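Local coordinates for protein aldehyde dehydrogenase (Trypanosoma brucei, PDB 5MYP) that belongs to the aldehyde dehydrogenase family and probably oxidises aldehydes with NAD+ as the electron acceptor, at residues C24-A27 with F28-A32; I88-M91 with D92-K96. All coordinates share one frame; numbering follows the deposited sequence. Where two conformers were deposited one is given.

Interaction 1 of 2, residues C24-A27 with F28-A32. Unlike the reference sequence in segment 28-32: D30 (reference Asn).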
ATOM      1  N   CYS A  24      -7.226   8.937 -21.653  1.00 13.32           N
ATOM      2  CA  CYS A  24      -6.174   8.114 -21.040  1.00 13.14           C
ATOM      3  C   CYS A  24      -6.664   6.713 -20.659  1.00 13.14           C
ATOM      4  O   CYS A  24      -5.945   5.729 -20.836  1.00 13.04           O
ATOM      5  CB  CYS A  24      -5.573   8.831 -19.820  1.00 12.87           C
ATOM      6  SG  CYS A  24      -4.690  10.360 -20.226  1.00 12.81           S
ATOM      7  N   ARG A  25      -7.890   6.637 -20.144  1.00 13.19           N
ATOM      8  CA  ARG A  25      -8.556   5.369 -19.815  1.00 13.26           C
ATOM      9  C   ARG A  25      -8.726   4.491 -21.058  1.00 13.33           C
ATOM     10  O   ARG A  25      -8.347   3.317 -21.053  1.00 12.93           O
ATOM     11  CB  ARG A  25      -9.916   5.662 -19.162  1.00 13.32           C
ATOM     12  CG  ARG A  25     -10.811   4.467 -18.863  1.00 13.46           C
ATOM     13  CD  ARG A  25     -10.224   3.533 -17.833  1.00 13.49           C
ATOM     14  NE  ARG A  25      -9.978   4.185 -16.551  1.00 13.53           N
ATOM     15  CZ  ARG A  25      -9.342   3.614 -15.531  1.00 13.41           C
ATOM     16  NH1 ARG A  25      -8.888   2.367 -15.622  1.00 13.40           N
ATOM     17  NH2 ARG A  25      -9.158   4.297 -14.404  1.00 13.54           N
ATOM     18  N   GLU A  26      -9.294   5.075 -22.111  0.50 13.41           N
ATOM     19  CA  GLU A  26      -9.485   4.383 -23.387  0.50 13.49           C
ATOM     20  C   GLU A  26      -8.152   3.924 -23.990  0.50 13.35           C
ATOM     21  O   GLU A  26      -8.057   2.806 -24.508  0.50 13.21           O
ATOM     22  CB  GLU A  26     -10.241   5.286 -24.370  0.50 13.74           C
ATOM     23  CG  GLU A  26     -10.411   4.704 -25.765  0.50 14.06           C
ATOM     24  CD  GLU A  26     -11.439   3.591 -25.830  0.50 14.19           C
ATOM     25  OE1 GLU A  26     -12.079   3.302 -24.792  0.50 14.25           O
ATOM     26  OE2 GLU A  26     -11.609   3.011 -26.927  0.50 14.26           O
ATOM     27  N   ALA A  27      -7.130   4.777 -23.897  1.00 13.18           N
ATOM     28  CA  ALA A  27      -5.776   4.443 -24.370  1.00 12.98           C
ATOM     29  C   ALA A  27      -5.201   3.230 -23.632  1.00 12.79           C
ATOM     30  O   ALA A  27      -4.680   2.307 -24.266  1.00 12.54           O
ATOM     31  CB  ALA A  27      -4.848   5.648 -24.219  1.00 13.04           C
ATOM     32  N   PHE A  28      -5.325   3.223 -22.306  1.00 12.57           N
ATOM     33  CA  PHE A  28      -4.923   2.062 -21.512  1.00 12.64           C
ATOM     34  C   PHE A  28      -5.662   0.806 -21.962  1.00 12.51           C
ATOM     35  O   PHE A  28      -5.033  -0.212 -22.222  1.00 12.13           O
ATOM     36  CB  PHE A  28      -5.160   2.257 -20.013  1.00 12.52           C
ATOM     37  CG  PHE A  28      -4.852   1.022 -19.215  1.00 12.68           C
ATOM     38  CD1 PHE A  28      -3.532   0.679 -18.954  1.00 12.65           C
ATOM     39  CD2 PHE A  28      -5.870   0.163 -18.786  1.00 12.71           C
ATOM     40  CE1 PHE A  28      -3.225  -0.478 -18.254  1.00 12.82           C
ATOM     41  CE2 PHE A  28      -5.568  -0.996 -18.086  1.00 12.87           C
ATOM     42  CZ  PHE A  28      -4.240  -1.318 -17.821  1.00 12.78           C
ATOM     43  N   ASN A  29      -6.990   0.896 -22.051  1.00 12.69           N
ATOM     44  CA  ASN A  29      -7.832  -0.222 -22.506  1.00 12.99           C
ATOM     45  C   ASN A  29      -7.487  -0.703 -23.924  1.00 13.37           C
ATOM     46  O   ASN A  29      -7.621  -1.889 -24.215  1.00 13.26           O
ATOM     47  CB  ASN A  29      -9.327   0.139 -22.435  1.00 13.08           C
ATOM     48  CG  ASN A  29      -9.828   0.313 -21.008  1.00 13.07           C
ATOM     49  OD1 ASN A  29      -9.204  -0.143 -20.052  1.00 13.03           O
ATOM     50  ND2 ASN A  29     -10.963   0.979 -20.864  1.00 12.87           N
ATOM     51  N   ASP A  30      -7.031   0.213 -24.781  1.00 13.70           N
ATOM     52  CA  ASP A  30      -6.566  -0.126 -26.134  1.00 14.32           C
ATOM     53  C   ASP A  30      -5.074  -0.517 -26.212  1.00 14.49           C
ATOM     54  O   ASP A  30      -4.496  -0.487 -27.293  1.00 14.64           O
ATOM     55  CB  ASP A  30      -6.859   1.040 -27.102  1.00 14.50           C
ATOM     56  CG  ASP A  30      -8.357   1.288 -27.307  1.00 14.85           C
ATOM     57  OD1 ASP A  30      -9.158   0.347 -27.157  1.00 15.17           O
ATOM     58  OD2 ASP A  30      -8.734   2.434 -27.632  1.00 15.16           O
ATOM     59  N   ASP A  31      -4.462  -0.886 -25.078  1.00 14.89           N
ATOM     60  CA  ASP A  31      -3.065  -1.361 -25.015  1.00 15.17           C
ATOM     61  C   ASP A  31      -2.033  -0.343 -25.526  1.00 14.68           C
ATOM     62  O   ASP A  31      -0.985  -0.722 -26.056  1.00 14.51           O
ATOM     63  CB  ASP A  31      -2.914  -2.710 -25.740  1.00 15.91           C
ATOM     64  CG  ASP A  31      -3.845  -3.782 -25.190  1.00 16.77           C
ATOM     65  OD1 ASP A  31      -4.119  -3.781 -23.972  1.00 17.24           O
ATOM     66  OD2 ASP A  31      -4.297  -4.644 -25.969  1.00 17.87           O
ATOM     67  N   ALA A  32      -2.317   0.946 -25.338  1.00 14.11           N
ATOM     68  CA  ALA A  32      -1.434   2.017 -25.818  1.00 13.93           C
ATOM     69  C   ALA A  32      -0.039   1.998 -25.190  1.00 13.73           C
ATOM     70  O   ALA A  32       0.890   2.527 -25.781  1.00 13.35           O
ATOM     71  CB  ALA A  32      -2.075   3.379 -25.602  1.00 13.89           C
TER
HETATM   72  O   HOH W   1      -9.472   0.194 -17.400  1.00 22.70           O
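The carbonyl oxygen of C24 is gripped twice: it accepts F28 N, one turn on, at 3.0 Å, and the hydroxyl of T147 also bonds to it. N29 N binds R25 O and D30 N binds E26 O (2.8 Å), the last the less straight as the helix ends. The side chain of D30 turns back over the E26 carbonyl, its CG lying beside its own backbone N (chi1 -66°). E26 was modelled in two positions; in the one given, OE2 comes within 3.0 Å of D30 OD2, so this close acid pair is doubtful. Here helix 16-29 ends in a Schellman motif. D31, at positive phi, is the C' residue; A32 N reaches back to A27 O (2.9 Å) and D31 N to F28 O (3.0 Å), while the methyls A27 CB and A32 CB pack at 3.8 Å. The D31 carboxylate is salt-bridged to R411 of the second subunit. On another side of the helix, a water in the guanidinium plane takes a bond from R25 NH1 (2.9 Å) and donates to N29 OD1 (2.7 Å). The bends at chi2 and chi3 of R25 fold its chain round toward this water, and NH1 also forms a salt bridge with D195.

Interaction 2 of 2, residues I88-M91 with D92-K96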
ATOM      1  N   ILE A  88      14.692   1.897 -18.203  1.00 19.10           N
ATOM      2  CA  ILE A  88      14.892   1.262 -19.517  1.00 20.11           C
ATOM      3  C   ILE A  88      15.778   0.014 -19.385  1.00 20.74           C
ATOM      4  O   ILE A  88      15.408  -1.058 -19.869  1.00 20.92           O
ATOM      5  CB  ILE A  88      15.489   2.240 -20.562  1.00 20.10           C
ATOM      6  CG1 ILE A  88      14.484   3.353 -20.879  1.00 20.12           C
ATOM      7  CG2 ILE A  88      15.866   1.503 -21.852  1.00 20.23           C
ATOM      8  CD1 ILE A  88      15.072   4.532 -21.632  1.00 20.43           C
ATOM      9  N   GLU A  89      16.926   0.166 -18.723  1.00 21.92           N
ATOM     10  CA  GLU A  89      17.887  -0.937 -18.535  1.00 23.31           C
ATOM     11  C   GLU A  89      17.296  -2.164 -17.848  1.00 22.74           C
ATOM     12  O   GLU A  89      17.588  -3.292 -18.247  1.00 22.69           O
ATOM     13  CB  GLU A  89      19.096  -0.477 -17.707  1.00 24.86           C
ATOM     14  CG  GLU A  89      20.102   0.391 -18.452  1.00 26.54           C
ATOM     15  CD  GLU A  89      21.098   1.064 -17.521  1.00 28.07           C
ATOM     16  OE1 GLU A  89      21.284   0.579 -16.378  1.00 30.05           O
ATOM     17  OE2 GLU A  89      21.699   2.081 -17.931  1.00 29.67           O
ATOM     18  N   HIS A  90      16.483  -1.939 -16.815  1.00 22.19           N
ATOM     19  CA  HIS A  90      15.988  -3.022 -15.958  1.00 22.35           C
ATOM     20  C   HIS A  90      14.547  -3.482 -16.239  1.00 21.45           C
ATOM     21  O   HIS A  90      14.061  -4.380 -15.555  1.00 20.71           O
ATOM     22  CB  HIS A  90      16.124  -2.619 -14.484  1.00 23.24           C
ATOM     23  CG  HIS A  90      17.533  -2.339 -14.062  1.00 24.14           C
ATOM     24  ND1 HIS A  90      18.533  -3.284 -14.129  1.00 25.35           N
ATOM     25  CD2 HIS A  90      18.108  -1.222 -13.563  1.00 24.87           C
ATOM     26  CE1 HIS A  90      19.666  -2.759 -13.697  1.00 25.56           C
ATOM     27  NE2 HIS A  90      19.436  -1.505 -13.351  1.00 25.39           N
ATOM     28  N   MET A  91      13.877  -2.904 -17.240  1.00 21.23           N
ATOM     29  CA  MET A  91      12.454  -3.199 -17.495  1.00 21.05           C
ATOM     30  C   MET A  91      12.188  -4.684 -17.724  1.00 20.50           C
ATOM     31  O   MET A  91      11.257  -5.249 -17.148  1.00 19.86           O
ATOM     32  CB  MET A  91      11.930  -2.427 -18.705  1.00 21.28           C
ATOM     33  CG  MET A  91      10.424  -2.530 -18.902  1.00 21.58           C
ATOM     34  SD  MET A  91       9.900  -1.639 -20.376  1.00 22.04           S
ATOM     35  CE  MET A  91      10.049   0.038 -19.779  1.00 22.07           C
ATOM     36  N   ASP A  92      13.003  -5.302 -18.576  1.00 20.30           N
ATOM     37  CA  ASP A  92      12.854  -6.726 -18.887  1.00 20.70           C
ATOM     38  C   ASP A  92      13.009  -7.605 -17.647  1.00 20.34           C
ATOM     39  O   ASP A  92      12.320  -8.606 -17.522  1.00 21.06           O
ATOM     40  CB  ASP A  92      13.834  -7.147 -19.987  1.00 21.31           C
ATOM     41  CG  ASP A  92      13.486  -6.531 -21.330  1.00 21.92           C
ATOM     42  OD1 ASP A  92      12.549  -7.035 -21.978  1.00 22.26           O
ATOM     43  OD2 ASP A  92      14.146  -5.549 -21.731  1.00 22.40           O
ATOM     44  N   GLU A  93      13.889  -7.217 -16.726  1.00 20.21           N
ATOM     45  CA  GLU A  93      14.032  -7.913 -15.441  1.00 20.44           C
ATOM     46  C   GLU A  93      12.770  -7.744 -14.588  1.00 20.35           C
ATOM     47  O   GLU A  93      12.267  -8.715 -14.027  1.00 20.19           O
ATOM     48  CB  GLU A  93      15.255  -7.399 -14.672  1.00 21.15           C
ATOM     49  CG  GLU A  93      15.598  -8.180 -13.407  1.00 21.65           C
ATOM     50  CD  GLU A  93      16.645  -7.496 -12.542  1.00 22.51           C
ATOM     51  OE1 GLU A  93      17.439  -6.697 -13.076  1.00 22.94           O
ATOM     52  OE2 GLU A  93      16.682  -7.754 -11.320  1.00 23.21           O
ATOM     53  N   TYR A  94      12.264  -6.512 -14.502  1.00 20.15           N
ATOM     54  CA  TYR A  94      11.129  -6.209 -13.624  1.00 20.15           C
ATOM     55  C   TYR A  94       9.813  -6.861 -14.065  1.00 20.04           C
ATOM     56  O   TYR A  94       9.027  -7.283 -13.218  1.00 19.73           O
ATOM     57  CB  TYR A  94      10.958  -4.690 -13.462  1.00 20.26           C
ATOM     58  CG  TYR A  94      12.129  -3.952 -12.814  1.00 20.64           C
ATOM     59  CD1 TYR A  94      13.083  -4.624 -12.030  1.00 21.09           C
ATOM     60  CD2 TYR A  94      12.269  -2.567 -12.959  1.00 20.83           C
ATOM     61  CE1 TYR A  94      14.137  -3.946 -11.444  1.00 21.18           C
ATOM     62  CE2 TYR A  94      13.326  -1.884 -12.364  1.00 21.17           C
ATOM     63  CZ  TYR A  94      14.252  -2.586 -11.607  1.00 21.22           C
ATOM     64  OH  TYR A  94      15.302  -1.947 -11.008  1.00 22.48           O
ATOM     65  N   VAL A  95       9.583  -6.961 -15.372  1.00 19.99           N
ATOM     66  CA  VAL A  95       8.335  -7.544 -15.886  1.00 20.30           C
ATOM     67  C   VAL A  95       8.209  -9.070 -15.725  1.00 20.40           C
ATOM     68  O   VAL A  95       7.099  -9.592 -15.764  1.00 20.43           O
ATOM     69  CB  VAL A  95       8.070  -7.167 -17.369  1.00 20.44           C
ATOM     70  CG1 VAL A  95       7.891  -5.661 -17.525  1.00 20.34           C
ATOM     71  CG2 VAL A  95       9.161  -7.689 -18.298  1.00 20.77           C
ATOM     72  N   LYS A  96       9.331  -9.778 -15.549  1.00 20.68           N
ATOM     73  CA  LYS A  96       9.322 -11.245 -15.540  1.00 21.12           C
ATOM     74  C   LYS A  96       8.641 -11.801 -14.283  1.00 20.74           C
ATOM     75  O   LYS A  96       8.745 -11.195 -13.220  1.00 19.65           O
ATOM     76  CB  LYS A  96      10.744 -11.815 -15.668  1.00 22.00           C
ATOM     77  CG  LYS A  96      11.575 -11.835 -14.399  1.00 22.80           C
ATOM     78  CD  LYS A  96      13.065 -11.961 -14.707  1.00 23.76           C
ATOM     79  CE  LYS A  96      13.848 -12.297 -13.448  1.00 24.17           C
ATOM     80  NZ  LYS A  96      15.314 -12.115 -13.604  1.00 24.91           N
TER
HETATM   81  O   HOH W   2      15.743  -3.413 -20.938  1.00 21.09           O
HETATM   82  O   HOH W   3      16.305  -5.612 -18.001  1.00 18.41           O
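Over one face of the Y94 ring lie the carbonyl oxygen and the CB of H90, while the CB of E89 covers a face of the H90 imidazole. H90 O stands 3.4 Å above the tyrosine plane, offset toward the rim, and H90 CB makes a CH-pi contact 3.8 Å from the ring centroid. The two rings meet obliquely, planes 33° apart. Y94 is laid back along the helix by chi1 -62°, its CG beside the backbone N, so that the ring reaches H90 one turn earlier; its hydroxyl bonds to H86, whose ring is edge-to-face with H90. The same H90 oxygen accepts Y94 N (3.0 Å), and V95 N binds M91 O (3.0 Å). A kink interrupts this pattern in helix 69-95: D92 N and E93 N do not make the usual bonds to I88 O and E89 O. A water fills the break at E93, donating to E89 O (2.7 Å) and accepting from E93 N (3.2 Å). A second water lies between I88 O and D92 OD2. The E93 carboxylate runs alongside H90 with its plane nearly perpendicular to the imidazole, and is salt-bridged to R447. M91 and I88 pack on L43 of helix 36-52, and D92 OD2 is salt-bridged to K40 there; on the helix 447-452 side, V95 touches F450 and Y94 touches R447.

Both contacts are partly buried, lie away from the predicted active-site residues, and have centres about 22 Å apart without touching. Interaction 1 runs over the C-terminal end of helix 16-29 into the turn, against strands 110-124 and 147-151, with C24 and A27 buried and acidic and amide side chains exposed. Interaction 2 covers the last turns of helix 69-95, between helices 36-52 and 447-452; its buried residues are M91 and Y94. The first rests on a backbone cap and a water between R25 and N29, the second on an aromatic contact and a water-mended kink. Each reaches the second subunit, through a salt bridge in interaction 1 and a weak hydrogen bond, H90 to E103 of that subunit, in interaction 2.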